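Putative Lipoprotein (Clostridium perfringens, PDB 5J7R) is a putative lipoprotein with a sporulation and spore germination (GerMN-type) domain, and may act in sporulation or germination at the cell membrane. Local coordinates at the interface of chains A and B. Numbering follows the deposited sequence. Chains: chain A/B, Putative Lipoprotein.

The interface of chains A and B. Residues chain A 73-76, 109, 112, 116; chain B 30-32, 42.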
loop_
_atom_site.group_PDB
_atom_site.type_symbol
_atom_site.label_atom_id
_atom_site.label_comp_id
_atom_site.label_asym_id
_atom_site.label_seq_id
_atom_site.Cartn_x
_atom_site.Cartn_y
_atom_site.Cartn_z
ATOM N N LEU A 73 -3.612 -15.315 23.012
ATOM C CA LEU A 73 -4.160 -15.937 21.814
ATOM C C LEU A 73 -3.312 -17.099 21.314
ATOM O O LEU A 73 -2.115 -17.174 21.599
ATOM C CB LEU A 73 -4.315 -14.875 20.731
ATOM C CG LEU A 73 -5.096 -13.630 21.166
ATOM C CD1 LEU A 73 -5.182 -12.606 20.045
ATOM C CD2 LEU A 73 -6.489 -13.990 21.661
ATOM N N ALA A 74 -3.949 -18.010 20.578
ATOM C CA ALA A 74 -3.283 -19.182 20.017
ATOM C C ALA A 74 -3.167 -19.068 18.497
ATOM O O ALA A 74 -3.979 -18.388 17.857
ATOM C CB ALA A 74 -4.044 -20.439 20.377
ATOM N N PRO A 75 -2.148 -19.723 17.909
ATOM C CA PRO A 75 -1.981 -19.670 16.452
ATOM C C PRO A 75 -3.096 -20.406 15.692
ATOM O O PRO A 75 -3.770 -21.284 16.260
ATOM C CB PRO A 75 -0.634 -20.371 16.222
ATOM C CG PRO A 75 -0.413 -21.199 17.443
ATOM C CD PRO A 75 -1.027 -20.423 18.562
ATOM N N ILE A 76 -3.280 -20.020 14.432
ATOM C CA ILE A 76 -4.287 -20.616 13.542
ATOM C C ILE A 76 -3.682 -21.470 12.420
ATOM O O ILE A 76 -4.404 -22.223 11.768
ATOM C CB ILE A 76 -5.244 -19.556 12.943
ATOM C CG1 ILE A 76 -4.491 -18.503 12.125
ATOM C CG2 ILE A 76 -6.032 -18.893 14.065
ATOM C CD1 ILE A 76 -5.405 -17.526 11.425
ATOM N N LYS A 109 -10.952 -26.211 16.177
ATOM C CA LYS A 109 -9.705 -25.498 15.874
ATOM C C LYS A 109 -9.662 -25.136 14.386
ATOM O O LYS A 109 -9.323 -24.000 14.025
ATOM C CB LYS A 109 -8.490 -26.355 16.257
ATOM C CG LYS A 109 -7.126 -25.747 16.078
ATOM C CD LYS A 109 -6.826 -24.678 17.116
ATOM C CE LYS A 109 -5.563 -23.865 16.716
ATOM N NZ LYS A 109 -4.930 -23.029 17.782
ATOM N N ALA A 112 -11.879 -22.233 13.549
ATOM C CA ALA A 112 -11.311 -20.958 14.003
ATOM C C ALA A 112 -10.266 -20.483 13.000
ATOM O O ALA A 112 -10.165 -19.294 12.716
ATOM C CB ALA A 112 -10.699 -21.104 15.384
ATOM N N GLY A 116 -10.580 -17.139 11.028
ATOM C CA GLY A 116 -9.498 -16.179 11.288
ATOM C C GLY A 116 -8.864 -15.634 10.010
ATOM O O GLY A 116 -8.585 -14.445 9.906
ATOM N N TYR B 30 -6.745 -11.715 13.166
ATOM C CA TYR B 30 -7.636 -12.555 13.946
ATOM C C TYR B 30 -7.016 -13.899 14.210
ATOM O O TYR B 30 -6.793 -14.674 13.287
ATOM C CB TYR B 30 -8.966 -12.734 13.231
ATOM C CG TYR B 30 -9.759 -11.468 13.138
ATOM C CD1 TYR B 30 -9.560 -10.589 12.105
ATOM C CD2 TYR B 30 -10.728 -11.152 14.099
ATOM C CE1 TYR B 30 -10.286 -9.421 12.008
ATOM C CE2 TYR B 30 -11.473 -9.987 14.009
ATOM C CZ TYR B 30 -11.246 -9.124 12.956
ATOM O OH TYR B 30 -11.949 -7.954 12.839
ATOM N N PHE B 31 -6.725 -14.157 15.481
ATOM C CA PHE B 31 -6.144 -15.422 15.917
ATOM C C PHE B 31 -7.163 -16.234 16.703
ATOM O O PHE B 31 -8.297 -15.798 16.908
ATOM C CB PHE B 31 -4.877 -15.186 16.733
ATOM C CG PHE B 31 -3.754 -14.629 15.925
ATOM C CD1 PHE B 31 -3.002 -15.464 15.103
ATOM C CD2 PHE B 31 -3.421 -13.283 15.991
ATOM C CE1 PHE B 31 -1.960 -14.957 14.349
ATOM C CE2 PHE B 31 -2.373 -12.776 15.247
ATOM C CZ PHE B 31 -1.642 -13.612 14.428
ATOM N N ASP B 32 -6.755 -17.425 17.124
ATOM C CA ASP B 32 -7.633 -18.319 17.871
ATOM C C ASP B 32 -7.744 -17.892 19.343
ATOM O O ASP B 32 -6.756 -17.909 20.084
ATOM C CB ASP B 32 -7.099 -19.757 17.766
ATOM C CG ASP B 32 -8.031 -20.789 18.370
ATOM O OD1 ASP B 32 -9.171 -20.451 18.738
ATOM O OD2 ASP B 32 -7.626 -21.964 18.459
ATOM N N ILE B 42 -12.656 -16.276 17.558
ATOM C CA ILE B 42 -11.472 -15.548 17.098
ATOM C C ILE B 42 -11.426 -14.169 17.765
ATOM O O ILE B 42 -12.457 -13.528 17.936
ATOM C CB ILE B 42 -11.428 -15.433 15.553
ATOM C CG1 ILE B 42 -12.688 -14.747 15.006
ATOM C CG2 ILE B 42 -11.286 -16.818 14.928
ATOM C CD1 ILE B 42 -12.714 -14.586 13.495
#
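The end of strand 24-32 of chain B, with the start of strand 42-50 beside it, lies between the loop 73-76 and helix 107-121 of chain A. B:Asp32 pairs with A:Ala74 as an antiparallel beta bridge: A:Ala74 N donates to B:Asp32 O at 2.9 Å, nearly straight (172° at H), and B:Asp32 N returns a more bent bond to A:Ala74 O at 3.0 Å (143° at H). With CG anti to its backbone N (chi1 -173°), B:Asp32 sends its carboxylate towards the helix, where OD2 takes the side-chain amine nitrogen NZ of A:Lys109 on its anti lone pair in a 3.0 Å salt bridge. The same NZ bonds to A:Pro75 O, nearly in line with that C=O bond, so one lysine ties its helix to its own loop and to the partner strand. The other carboxylate oxygen, OD1, lies 3.7 Å from the methyl CB of A:Ala112. A:Ile76 brings its branch methyl CG2 to 3.5 Å from B:Asp32 N, while CD1 reaches towards B:Tyr30 O. B:Ile42 CG2 packs 3.5 Å from the backbone carbonyl O of A:Ala112. A:Gly116, lacking a side chain, probably allows close approach: B:Tyr30 CB lies 4.0 Å from its CA. In this two-fold interface each chain extends strands 24-32 and 42-50 as an arm onto the other's globular body, a reciprocal embrace that would suit a dimer, within a deposited assembly of four copies, although the coordinates alone do not establish one in the cell.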